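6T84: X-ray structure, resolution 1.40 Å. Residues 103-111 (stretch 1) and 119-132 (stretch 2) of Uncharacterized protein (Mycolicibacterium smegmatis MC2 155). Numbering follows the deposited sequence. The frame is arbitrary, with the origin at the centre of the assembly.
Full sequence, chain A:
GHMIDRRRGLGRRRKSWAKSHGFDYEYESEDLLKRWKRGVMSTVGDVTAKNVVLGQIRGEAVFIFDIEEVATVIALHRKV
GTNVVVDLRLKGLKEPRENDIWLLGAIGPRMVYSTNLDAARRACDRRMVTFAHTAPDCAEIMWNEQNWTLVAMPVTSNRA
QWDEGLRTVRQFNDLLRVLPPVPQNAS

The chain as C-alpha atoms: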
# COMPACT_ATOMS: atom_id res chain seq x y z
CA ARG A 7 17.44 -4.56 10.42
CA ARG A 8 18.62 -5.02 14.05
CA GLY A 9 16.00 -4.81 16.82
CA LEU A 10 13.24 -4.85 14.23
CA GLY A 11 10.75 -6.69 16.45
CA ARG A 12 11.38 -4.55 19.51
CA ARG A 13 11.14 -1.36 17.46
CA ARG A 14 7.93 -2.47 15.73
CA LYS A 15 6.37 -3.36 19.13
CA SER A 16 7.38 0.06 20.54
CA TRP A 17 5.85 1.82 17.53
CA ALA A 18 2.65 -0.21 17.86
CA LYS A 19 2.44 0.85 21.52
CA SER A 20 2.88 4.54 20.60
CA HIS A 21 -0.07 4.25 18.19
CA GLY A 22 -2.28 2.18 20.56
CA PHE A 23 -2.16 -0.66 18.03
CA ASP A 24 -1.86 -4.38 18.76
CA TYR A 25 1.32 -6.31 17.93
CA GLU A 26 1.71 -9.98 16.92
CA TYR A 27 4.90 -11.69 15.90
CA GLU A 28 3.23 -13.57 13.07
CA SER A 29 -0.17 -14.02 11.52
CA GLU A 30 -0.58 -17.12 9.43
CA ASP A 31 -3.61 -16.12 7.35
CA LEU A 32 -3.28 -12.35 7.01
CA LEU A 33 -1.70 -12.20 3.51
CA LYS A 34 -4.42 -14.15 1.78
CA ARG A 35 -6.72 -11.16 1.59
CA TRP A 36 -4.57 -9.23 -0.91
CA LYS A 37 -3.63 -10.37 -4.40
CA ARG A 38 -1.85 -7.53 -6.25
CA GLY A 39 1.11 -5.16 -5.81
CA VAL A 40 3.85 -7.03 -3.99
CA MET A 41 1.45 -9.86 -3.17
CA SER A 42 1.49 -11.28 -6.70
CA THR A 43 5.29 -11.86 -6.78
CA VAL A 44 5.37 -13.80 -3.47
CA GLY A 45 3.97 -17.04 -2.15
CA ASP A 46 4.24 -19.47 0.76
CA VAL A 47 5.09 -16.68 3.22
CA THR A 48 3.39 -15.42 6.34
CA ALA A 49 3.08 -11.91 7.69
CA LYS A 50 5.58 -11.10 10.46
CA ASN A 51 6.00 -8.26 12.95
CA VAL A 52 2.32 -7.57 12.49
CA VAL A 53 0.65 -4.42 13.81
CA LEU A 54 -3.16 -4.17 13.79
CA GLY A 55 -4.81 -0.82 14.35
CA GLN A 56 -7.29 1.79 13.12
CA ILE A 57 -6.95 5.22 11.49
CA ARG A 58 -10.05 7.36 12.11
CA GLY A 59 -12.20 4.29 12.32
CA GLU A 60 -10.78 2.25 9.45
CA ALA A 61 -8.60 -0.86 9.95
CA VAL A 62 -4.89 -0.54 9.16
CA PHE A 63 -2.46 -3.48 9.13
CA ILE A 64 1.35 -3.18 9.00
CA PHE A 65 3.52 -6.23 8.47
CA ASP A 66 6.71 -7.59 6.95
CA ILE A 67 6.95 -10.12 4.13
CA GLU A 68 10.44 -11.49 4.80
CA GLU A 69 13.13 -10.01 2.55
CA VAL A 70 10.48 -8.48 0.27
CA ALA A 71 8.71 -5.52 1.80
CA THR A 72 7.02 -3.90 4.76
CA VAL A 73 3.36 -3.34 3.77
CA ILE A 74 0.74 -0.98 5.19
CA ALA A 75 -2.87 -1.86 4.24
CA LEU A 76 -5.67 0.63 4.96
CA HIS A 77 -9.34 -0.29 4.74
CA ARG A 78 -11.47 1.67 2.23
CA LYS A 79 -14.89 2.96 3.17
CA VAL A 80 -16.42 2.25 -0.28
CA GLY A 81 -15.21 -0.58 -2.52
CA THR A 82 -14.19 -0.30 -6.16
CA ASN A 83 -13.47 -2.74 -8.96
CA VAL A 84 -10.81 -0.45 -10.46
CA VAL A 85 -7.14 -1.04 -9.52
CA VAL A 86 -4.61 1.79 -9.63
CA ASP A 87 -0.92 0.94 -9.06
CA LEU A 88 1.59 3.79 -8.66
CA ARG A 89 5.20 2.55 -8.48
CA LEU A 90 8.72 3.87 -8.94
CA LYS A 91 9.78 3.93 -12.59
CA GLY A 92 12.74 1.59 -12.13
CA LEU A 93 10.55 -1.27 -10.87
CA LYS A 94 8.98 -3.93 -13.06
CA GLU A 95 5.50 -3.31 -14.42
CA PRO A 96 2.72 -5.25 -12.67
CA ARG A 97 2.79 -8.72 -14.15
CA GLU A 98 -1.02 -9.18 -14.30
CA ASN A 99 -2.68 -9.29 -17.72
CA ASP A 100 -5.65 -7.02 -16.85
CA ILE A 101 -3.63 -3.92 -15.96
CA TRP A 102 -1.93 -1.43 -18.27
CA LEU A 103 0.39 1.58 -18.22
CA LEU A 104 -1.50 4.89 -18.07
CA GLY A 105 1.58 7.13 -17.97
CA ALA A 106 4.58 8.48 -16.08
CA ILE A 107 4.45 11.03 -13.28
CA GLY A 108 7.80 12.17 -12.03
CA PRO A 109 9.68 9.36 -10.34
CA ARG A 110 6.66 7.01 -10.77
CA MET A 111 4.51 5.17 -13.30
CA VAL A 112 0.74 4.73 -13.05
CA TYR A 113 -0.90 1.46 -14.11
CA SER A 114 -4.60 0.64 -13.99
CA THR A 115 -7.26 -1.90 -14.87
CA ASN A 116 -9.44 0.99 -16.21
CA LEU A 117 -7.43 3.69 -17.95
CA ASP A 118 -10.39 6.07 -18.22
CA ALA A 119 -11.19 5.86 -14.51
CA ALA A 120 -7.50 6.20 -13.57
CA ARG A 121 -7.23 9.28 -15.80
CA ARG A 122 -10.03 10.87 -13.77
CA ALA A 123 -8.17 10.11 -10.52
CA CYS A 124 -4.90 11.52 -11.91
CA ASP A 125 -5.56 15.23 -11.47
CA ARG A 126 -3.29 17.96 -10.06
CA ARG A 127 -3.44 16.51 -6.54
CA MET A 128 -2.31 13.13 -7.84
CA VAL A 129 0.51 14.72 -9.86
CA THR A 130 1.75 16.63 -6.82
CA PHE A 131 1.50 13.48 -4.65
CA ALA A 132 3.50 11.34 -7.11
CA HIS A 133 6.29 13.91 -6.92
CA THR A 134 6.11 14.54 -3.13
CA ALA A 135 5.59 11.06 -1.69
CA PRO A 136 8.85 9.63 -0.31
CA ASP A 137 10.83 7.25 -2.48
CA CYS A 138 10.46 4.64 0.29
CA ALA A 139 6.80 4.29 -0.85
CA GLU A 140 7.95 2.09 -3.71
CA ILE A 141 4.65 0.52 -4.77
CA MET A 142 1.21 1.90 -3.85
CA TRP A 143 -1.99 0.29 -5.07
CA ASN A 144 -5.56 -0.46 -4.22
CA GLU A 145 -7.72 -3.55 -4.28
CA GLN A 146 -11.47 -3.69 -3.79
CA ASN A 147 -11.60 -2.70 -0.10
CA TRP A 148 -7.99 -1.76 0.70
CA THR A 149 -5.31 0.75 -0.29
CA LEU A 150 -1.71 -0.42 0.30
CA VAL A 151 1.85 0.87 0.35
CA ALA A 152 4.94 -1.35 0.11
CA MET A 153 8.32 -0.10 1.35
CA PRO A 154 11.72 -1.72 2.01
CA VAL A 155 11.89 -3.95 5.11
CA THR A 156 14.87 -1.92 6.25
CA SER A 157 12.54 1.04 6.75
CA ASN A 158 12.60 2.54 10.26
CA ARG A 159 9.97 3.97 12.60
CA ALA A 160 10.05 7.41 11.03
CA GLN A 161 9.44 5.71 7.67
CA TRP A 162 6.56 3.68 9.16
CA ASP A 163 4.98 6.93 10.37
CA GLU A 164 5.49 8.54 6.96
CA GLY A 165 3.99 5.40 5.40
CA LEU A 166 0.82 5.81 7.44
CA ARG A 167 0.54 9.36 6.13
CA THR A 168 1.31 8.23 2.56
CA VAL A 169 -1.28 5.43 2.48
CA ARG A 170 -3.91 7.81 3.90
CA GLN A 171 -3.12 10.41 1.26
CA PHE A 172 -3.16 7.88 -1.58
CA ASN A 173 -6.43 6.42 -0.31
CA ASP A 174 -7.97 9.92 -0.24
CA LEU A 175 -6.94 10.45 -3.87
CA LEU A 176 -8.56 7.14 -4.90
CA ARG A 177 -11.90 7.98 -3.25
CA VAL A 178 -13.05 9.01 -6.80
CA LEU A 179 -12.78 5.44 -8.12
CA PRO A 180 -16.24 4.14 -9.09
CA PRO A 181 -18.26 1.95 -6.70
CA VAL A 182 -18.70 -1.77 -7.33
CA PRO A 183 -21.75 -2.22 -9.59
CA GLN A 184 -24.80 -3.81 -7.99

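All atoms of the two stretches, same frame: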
# COMPACT_ATOMS: atom_id res chain seq x y z
N LEU A 103 -0.24 0.28 -18.47
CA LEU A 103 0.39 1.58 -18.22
C LEU A 103 -0.51 2.73 -18.68
O LEU A 103 -0.85 2.81 -19.87
CB LEU A 103 1.72 1.66 -18.96
CG LEU A 103 2.51 2.97 -18.84
CD1 LEU A 103 2.97 3.26 -17.43
CD2 LEU A 103 3.69 2.90 -19.85
N LEU A 104 -0.87 3.61 -17.74
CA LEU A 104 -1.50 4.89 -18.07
C LEU A 104 -0.47 5.97 -18.42
O LEU A 104 -0.65 6.69 -19.41
CB LEU A 104 -2.37 5.34 -16.88
CG LEU A 104 -3.00 6.75 -17.06
CD1 LEU A 104 -3.94 6.81 -18.27
CD2 LEU A 104 -3.69 7.27 -15.79
N GLY A 105 0.59 6.11 -17.63
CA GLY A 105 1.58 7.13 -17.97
C GLY A 105 2.57 7.33 -16.82
O GLY A 105 2.44 6.73 -15.75
N ALA A 106 3.58 8.12 -17.07
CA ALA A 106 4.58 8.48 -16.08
C ALA A 106 4.16 9.73 -15.34
O ALA A 106 3.58 10.67 -15.92
CB ALA A 106 5.91 8.79 -16.75
N ILE A 107 4.52 9.79 -14.05
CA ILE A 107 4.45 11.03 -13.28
C ILE A 107 5.72 11.12 -12.45
O ILE A 107 5.84 10.44 -11.42
CB ILE A 107 3.22 11.14 -12.36
CG1 ILE A 107 1.92 10.80 -13.07
CG2 ILE A 107 3.17 12.56 -11.73
CD1 ILE A 107 0.69 10.76 -12.09
N GLY A 108 6.62 11.99 -12.84
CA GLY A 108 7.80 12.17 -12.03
C GLY A 108 8.59 10.90 -11.87
O GLY A 108 8.97 10.24 -12.84
N PRO A 109 8.87 10.53 -10.61
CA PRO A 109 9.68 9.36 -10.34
C PRO A 109 8.89 8.08 -10.49
O PRO A 109 9.44 7.00 -10.22
CB PRO A 109 10.07 9.58 -8.86
CG PRO A 109 8.88 10.28 -8.28
CD PRO A 109 8.45 11.24 -9.37
N ARG A 110 7.57 8.17 -10.82
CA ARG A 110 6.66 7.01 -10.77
C ARG A 110 5.99 6.76 -12.12
O ARG A 110 5.97 7.60 -13.03
CB ARG A 110 5.59 7.25 -9.67
CG ARG A 110 6.16 7.10 -8.26
CD ARG A 110 5.34 7.76 -7.19
NE ARG A 110 5.79 7.27 -5.90
CZ ARG A 110 6.49 7.92 -5.01
NH1 ARG A 110 6.80 9.21 -5.20
NH2 ARG A 110 6.84 7.29 -3.92
N MET A 111 5.38 5.56 -12.21
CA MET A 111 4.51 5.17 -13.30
C MET A 111 3.17 4.76 -12.72
O MET A 111 3.12 4.19 -11.63
CB MET A 111 5.12 3.97 -14.06
CG MET A 111 6.50 4.25 -14.64
SD MET A 111 6.24 5.14 -16.17
CE MET A 111 7.95 5.50 -16.67
N ALA A 119 -10.97 5.53 -15.91
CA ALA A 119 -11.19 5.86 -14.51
C ALA A 119 -9.90 6.39 -13.87
O ALA A 119 -9.93 7.38 -13.11
CB ALA A 119 -11.70 4.64 -13.75
N ALA A 120 -8.76 5.75 -14.16
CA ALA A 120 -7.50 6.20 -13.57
C ALA A 120 -7.14 7.61 -14.04
O ALA A 120 -6.57 8.40 -13.28
CB ALA A 120 -6.43 5.19 -13.93
N ARG A 121 -7.43 7.92 -15.31
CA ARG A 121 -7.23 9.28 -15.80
C ARG A 121 -7.99 10.28 -14.94
O ARG A 121 -7.46 11.37 -14.63
CB ARG A 121 -7.74 9.37 -17.23
CG ARG A 121 -6.68 9.06 -18.18
CD ARG A 121 -6.96 9.57 -19.58
NE ARG A 121 -6.03 8.94 -20.50
CZ ARG A 121 -6.26 7.78 -21.09
NH1 ARG A 121 -7.40 7.15 -20.88
NH2 ARG A 121 -5.34 7.25 -21.90
N ARG A 122 -9.24 9.96 -14.59
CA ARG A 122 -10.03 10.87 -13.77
C ARG A 122 -9.40 11.07 -12.40
O ARG A 122 -9.40 12.19 -11.87
CB ARG A 122 -11.46 10.37 -13.64
CG ARG A 122 -12.24 10.51 -14.95
CD ARG A 122 -13.74 10.25 -14.77
NE ARG A 122 -14.02 9.04 -14.00
CZ ARG A 122 -14.29 7.84 -14.53
NH1 ARG A 122 -14.32 7.70 -15.85
NH2 ARG A 122 -14.52 6.80 -13.73
N ALA A 123 -8.85 10.00 -11.82
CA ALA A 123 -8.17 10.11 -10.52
C ALA A 123 -6.84 10.83 -10.62
O ALA A 123 -6.35 11.31 -9.60
CB ALA A 123 -7.96 8.70 -9.94
N CYS A 124 -6.24 10.94 -11.80
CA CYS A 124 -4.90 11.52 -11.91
C CYS A 124 -4.97 13.02 -12.25
O CYS A 124 -4.54 13.48 -13.31
CB CYS A 124 -4.09 10.77 -12.95
SG CYS A 124 -3.48 9.18 -12.33
N ASP A 125 -5.48 13.78 -11.29
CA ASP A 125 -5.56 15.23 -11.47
C ASP A 125 -4.34 15.90 -10.83
O ASP A 125 -3.35 15.24 -10.47
CB ASP A 125 -6.88 15.76 -10.91
CG ASP A 125 -6.94 15.67 -9.38
OD1 ASP A 125 -6.06 15.07 -8.72
OD2 ASP A 125 -7.91 16.21 -8.84
N ARG A 126 -4.42 17.21 -10.61
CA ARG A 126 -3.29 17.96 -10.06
C ARG A 126 -2.86 17.42 -8.69
O ARG A 126 -1.66 17.37 -8.37
CB ARG A 126 -3.74 19.44 -9.96
CG ARG A 126 -2.76 20.44 -9.47
CD ARG A 126 -3.38 21.83 -9.67
NE ARG A 126 -4.46 22.12 -8.73
CZ ARG A 126 -5.24 23.20 -8.78
NH1 ARG A 126 -5.08 24.10 -9.74
NH2 ARG A 126 -6.18 23.38 -7.87
N ARG A 127 -3.83 17.00 -7.85
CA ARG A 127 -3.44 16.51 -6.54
C ARG A 127 -2.68 15.22 -6.67
O ARG A 127 -1.71 14.99 -5.91
CB ARG A 127 -4.67 16.33 -5.67
CG ARG A 127 -5.32 17.65 -5.21
CD ARG A 127 -6.54 17.34 -4.31
NE ARG A 127 -6.22 16.40 -3.24
CZ ARG A 127 -7.12 15.65 -2.58
NH1 ARG A 127 -8.41 15.74 -2.90
NH2 ARG A 127 -6.73 14.82 -1.62
N MET A 128 -3.06 14.37 -7.62
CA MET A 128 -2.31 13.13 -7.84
C MET A 128 -0.92 13.44 -8.39
O MET A 128 0.06 12.77 -8.04
CB MET A 128 -3.06 12.22 -8.79
CG MET A 128 -2.36 10.87 -8.99
SD MET A 128 -2.33 9.76 -7.54
CE MET A 128 -3.99 9.05 -7.74
N VAL A 129 -0.82 14.38 -9.32
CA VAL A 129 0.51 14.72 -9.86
C VAL A 129 1.41 15.22 -8.73
O VAL A 129 2.56 14.78 -8.61
CB VAL A 129 0.38 15.76 -10.99
CG1 VAL A 129 1.78 16.28 -11.40
CG2 VAL A 129 -0.31 15.10 -12.19
N THR A 130 0.91 16.16 -7.91
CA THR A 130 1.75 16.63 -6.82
C THR A 130 2.15 15.48 -5.91
O THR A 130 3.33 15.36 -5.56
CB THR A 130 1.03 17.74 -6.05
OG1 THR A 130 0.72 18.80 -6.96
CG2 THR A 130 1.86 18.30 -4.88
N PHE A 131 1.20 14.61 -5.52
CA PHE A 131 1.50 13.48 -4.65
C PHE A 131 2.60 12.57 -5.24
O PHE A 131 3.48 12.11 -4.51
CB PHE A 131 0.20 12.71 -4.41
CG PHE A 131 0.37 11.46 -3.57
CD1 PHE A 131 0.62 11.55 -2.21
CD2 PHE A 131 0.30 10.23 -4.16
CE1 PHE A 131 0.81 10.38 -1.44
CE2 PHE A 131 0.47 9.06 -3.40
CZ PHE A 131 0.71 9.15 -2.04
N ALA A 132 2.49 12.24 -6.52
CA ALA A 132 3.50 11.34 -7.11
C ALA A 132 4.90 11.93 -7.04
O ALA A 132 5.89 11.19 -6.98
CB ALA A 132 3.16 11.03 -8.56

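What does the strand offer the first helix? The CA-to-CB bond of Leu104 points toward the second stretch, and both methyls touch it. CD1 packs 3.5 Å from Arg121 CG and also lies over one face of that residue's guanidinium, while CD2 sits 3.9 Å from Ala120 CB and 4.0 Å from Cys124 SG. Leu104 CD2 also comes within 3.9 Å of Ala120 C, so it packs against the helix backbone as well as the alanine methyl.

How does Ile107 bridge to the second helix? Its CD1 reaches Met128 CG at 4.4 Å and Cys124 SG at 4.5 Å. Ile107 CG2 makes the closer contacts, to Ala132 CB at 3.5 Å and Val129 CG1 at 4.0 Å. The helix that receives it is capped by Asp125, whose OD1 accepts from Met128 N at 3.3 Å and, weakly, from Arg127 N at 3.1 Å.

What does the turn contribute? Ile107 to Arg110 form a type II' turn, with Gly108 at positive phi, and Pro109 CG comes 3.4 Å from Ala132 O.

Where is the polar anchor? The CA-to-CB bond of Arg110 points toward the second stretch, and NH1 donates to Ala132 O at 2.8 Å. The oxygen lies at the guanidinium edge, near its plane, where the N-H bonds point. This is the only hydrogen bond across an otherwise largely apolar contact.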